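Local atomic coordinates of methyltransferase-like protein (PDB entry 4PNE), a protein that catalyses a [4+2] cycloaddition in spinosyn biosynthesis on a scaffold related to S-adenosylmethionine-dependent methyltransferases. Residues A[41-46]-A[170-175]. Residues are numbered along the deposited sequence; the frame is centred on the assembly and turned at random.
Sequences QMYDLV and LLEMSE. With SAH (S-adenosyl-L-homocysteine), chain C.
Y43 and E172 reach for each other from opposite directions across the ribose side of the bound S-adenosyl-L-homocysteine, and their ends carry the whole contact between residues 41-46 and 170-175. The phenol OH of Y43 donates a short hydrogen bond of 2.5 Å to E172 OE2, entering on the syn lone pair of that oxygen. The other carboxylate oxygen, OE1, lies beside the ring rim, 3.1 Å from Y43 CE2, and the carboxylate plane is turned 36° from that of the ring. E172 gains this reach because its chain runs extended beyond CG (chi2 -172°). In the class I methyltransferase fold, a Rossmann-like sheet of order 3-2-1-4-5-7-6 flanked by helices, 170-175 lies in the loop after strand 161-167, its 170-172 part a 3-10 turn. The bond ties this loop to helix 36-54 beside the ligand, consistent with a closed pocket wall. Packing is tight on the ligand side: SAH C3' sits 3.8 Å above one face of the Y43 ring, offset toward the rim. SAH SD is 3.3 Å from Y43 OH. M173 CE lies 3.9 Å from SAH C6 of the adenine. Beyond the two tips the segments do not touch, their backbones held well apart; Y43 and E172 stay partly exposed, with just 87 Å² buried between the segments. M42 and V46 instead pack helix 36-54 on W276 of helix 271-281.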
loop_
_atom_site.group_PDB
_atom_site.type_symbol
_atom_site.label_atom_id
_atom_site.label_comp_id
_atom_site.label_asym_id
_atom_site.label_seq_id
_atom_site.Cartn_x
_atom_site.Cartn_y
_atom_site.Cartn_z
ATOM N N GLN A 41 -0.842 12.182 -9.886
ATOM C CA GLN A 41 -1.821 12.531 -10.911
ATOM C C GLN A 41 -2.669 11.315 -11.297
ATOM O O GLN A 41 -3.890 11.426 -11.457
ATOM C CB GLN A 41 -1.091 13.109 -12.138
ATOM C CG GLN A 41 -1.945 13.462 -13.353
ATOM C CD GLN A 41 -3.089 14.404 -13.040
ATOM O OE1 GLN A 41 -2.981 15.264 -12.162
ATOM N NE2 GLN A 41 -4.182 14.275 -13.787
ATOM N N MET A 42 -2.026 10.159 -11.418
ATOM C CA MET A 42 -2.753 8.964 -11.802
ATOM C C MET A 42 -3.773 8.661 -10.724
ATOM O O MET A 42 -4.923 8.390 -11.017
ATOM C CB MET A 42 -1.806 7.791 -12.033
ATOM C CG MET A 42 -2.476 6.517 -12.569
ATOM S SD MET A 42 -3.568 6.665 -14.033
ATOM C CE MET A 42 -4.323 5.043 -14.130
ATOM N N TYR A 43 -3.355 8.721 -9.465
ATOM C CA TYR A 43 -4.309 8.466 -8.378
ATOM C C TYR A 43 -5.365 9.556 -8.285
ATOM O O TYR A 43 -6.519 9.288 -7.923
ATOM C CB TYR A 43 -3.565 8.310 -7.042
ATOM C CG TYR A 43 -3.082 6.901 -6.834
ATOM C CD1 TYR A 43 -3.983 5.882 -6.536
ATOM C CD2 TYR A 43 -1.737 6.574 -6.966
ATOM C CE1 TYR A 43 -3.568 4.605 -6.365
ATOM C CE2 TYR A 43 -1.312 5.247 -6.803
ATOM C CZ TYR A 43 -2.252 4.290 -6.505
ATOM O OH TYR A 43 -1.899 2.983 -6.329
ATOM N N ASP A 44 -5.000 10.784 -8.630
ATOM C CA ASP A 44 -6.003 11.873 -8.655
ATOM C C ASP A 44 -7.151 11.501 -9.624
ATOM O O ASP A 44 -8.337 11.763 -9.352
ATOM C CB ASP A 44 -5.381 13.217 -9.074
ATOM C CG ASP A 44 -4.525 13.871 -7.983
ATOM O OD1 ASP A 44 -4.594 13.499 -6.790
ATOM O OD2 ASP A 44 -3.771 14.782 -8.349
ATOM N N LEU A 45 -6.757 10.937 -10.759
ATOM C CA LEU A 45 -7.686 10.556 -11.802
ATOM C C LEU A 45 -8.503 9.321 -11.470
ATOM O O LEU A 45 -9.688 9.296 -11.760
ATOM C CB LEU A 45 -6.942 10.330 -13.116
ATOM C CG LEU A 45 -6.384 11.590 -13.759
ATOM C CD1 LEU A 45 -5.503 11.226 -14.960
ATOM C CD2 LEU A 45 -7.508 12.521 -14.153
ATOM N N VAL A 46 -7.885 8.301 -10.884
ATOM C CA VAL A 46 -8.540 7.010 -10.693
ATOM C C VAL A 46 -9.332 6.944 -9.390
ATOM O O VAL A 46 -10.222 6.124 -9.241
ATOM C CB VAL A 46 -7.502 5.845 -10.727
ATOM C CG1 VAL A 46 -6.768 5.722 -9.432
ATOM C CG2 VAL A 46 -8.203 4.527 -11.020
ATOM N N LEU A 170 5.812 0.950 -1.971
ATOM C CA LEU A 170 7.214 1.059 -2.376
ATOM C C LEU A 170 7.425 0.782 -3.856
ATOM O O LEU A 170 8.254 1.419 -4.498
ATOM C CB LEU A 170 8.082 0.093 -1.546
ATOM C CG LEU A 170 8.199 0.405 -0.056
ATOM C CD1 LEU A 170 9.001 -0.641 0.650
ATOM C CD2 LEU A 170 8.845 1.765 0.131
ATOM N N LEU A 171 6.692 -0.159 -4.428
ATOM C CA LEU A 171 6.970 -0.505 -5.811
ATOM C C LEU A 171 6.435 0.532 -6.803
ATOM O O LEU A 171 6.795 0.518 -7.968
ATOM C CB LEU A 171 6.423 -1.892 -6.132
ATOM C CG LEU A 171 7.179 -3.051 -5.480
ATOM C CD1 LEU A 171 6.618 -4.362 -5.991
ATOM C CD2 LEU A 171 8.680 -3.022 -5.779
ATOM N N GLU A 172 5.648 1.480 -6.318
ATOM C CA GLU A 172 5.192 2.593 -7.157
ATOM C C GLU A 172 6.199 3.712 -7.280
ATOM O O GLU A 172 6.004 4.644 -8.047
ATOM C CB GLU A 172 3.902 3.182 -6.602
ATOM C CG GLU A 172 2.778 2.220 -6.723
ATOM C CD GLU A 172 1.441 2.814 -6.372
ATOM O OE1 GLU A 172 1.373 3.942 -5.835
ATOM O OE2 GLU A 172 0.460 2.140 -6.667
ATOM N N MET A 173 7.259 3.652 -6.502
ATOM C CA MET A 173 8.180 4.761 -6.440
ATOM C C MET A 173 9.272 4.650 -7.480
ATOM O O MET A 173 9.697 3.549 -7.788
ATOM C CB MET A 173 8.759 4.836 -5.049
ATOM C CG MET A 173 7.643 4.882 -4.039
ATOM S SD MET A 173 8.259 5.131 -2.400
ATOM C CE MET A 173 6.725 5.074 -1.462
ATOM N N SER A 174 9.741 5.780 -8.006
ATOM C CA SER A 174 10.744 5.725 -9.065
ATOM C C SER A 174 12.029 5.127 -8.518
ATOM O O SER A 174 12.693 4.364 -9.198
ATOM C CB SER A 174 10.992 7.108 -9.676
ATOM O OG SER A 174 11.449 8.047 -8.724
ATOM N N GLU A 175 12.347 5.447 -7.269
ATOM C CA GLU A 175 13.568 4.968 -6.617
ATOM C C GLU A 175 13.222 4.396 -5.243
ATOM O O GLU A 175 13.333 5.097 -4.231
ATOM C CB GLU A 175 14.581 6.104 -6.479
ATOM C CG GLU A 175 15.119 6.622 -7.798
ATOM C CD GLU A 175 16.007 7.844 -7.620
ATOM O OE1 GLU A 175 17.139 7.691 -7.112
ATOM O OE2 GLU A 175 15.567 8.960 -7.980
HETATM N N SAH C . -1.454 2.054 1.693
HETATM C CA SAH C . -2.728 2.418 1.065
HETATM C CB SAH C . -2.616 2.799 -0.409
HETATM C CG SAH C . -1.783 1.930 -1.318
HETATM S SD SAH C . -1.944 2.460 -3.030
HETATM C C SAH C . -3.707 1.290 1.237
HETATM O O SAH C . -4.894 1.492 1.060
HETATM O OXT SAH C . -3.305 0.196 1.643
HETATM C "C5'" SAH C . -0.311 3.225 -3.195
HETATM C "C4'" SAH C . -0.164 4.535 -2.435
HETATM O "O4'" SAH C . 1.200 4.936 -2.436
HETATM C "C3'" SAH C . -0.930 5.698 -3.042
HETATM O "O3'" SAH C . -1.577 6.343 -1.961
HETATM C "C2'" SAH C . 0.152 6.560 -3.672
HETATM O "O2'" SAH C . -0.133 7.949 -3.820
HETATM C "C1'" SAH C . 1.315 6.307 -2.714
HETATM N N9 SAH C . 2.622 6.666 -3.296
HETATM C C8 SAH C . 3.172 6.340 -4.493
HETATM N N7 SAH C . 4.379 6.938 -4.617
HETATM C C5 SAH C . 4.592 7.660 -3.500
HETATM C C6 SAH C . 5.626 8.476 -3.091
HETATM N N6 SAH C . 6.703 8.661 -3.839
HETATM N N1 SAH C . 5.560 9.064 -1.879
HETATM C C2 SAH C . 4.468 8.886 -1.055
HETATM N N3 SAH C . 3.416 8.121 -1.470
HETATM C C4 SAH C . 3.499 7.495 -2.665
#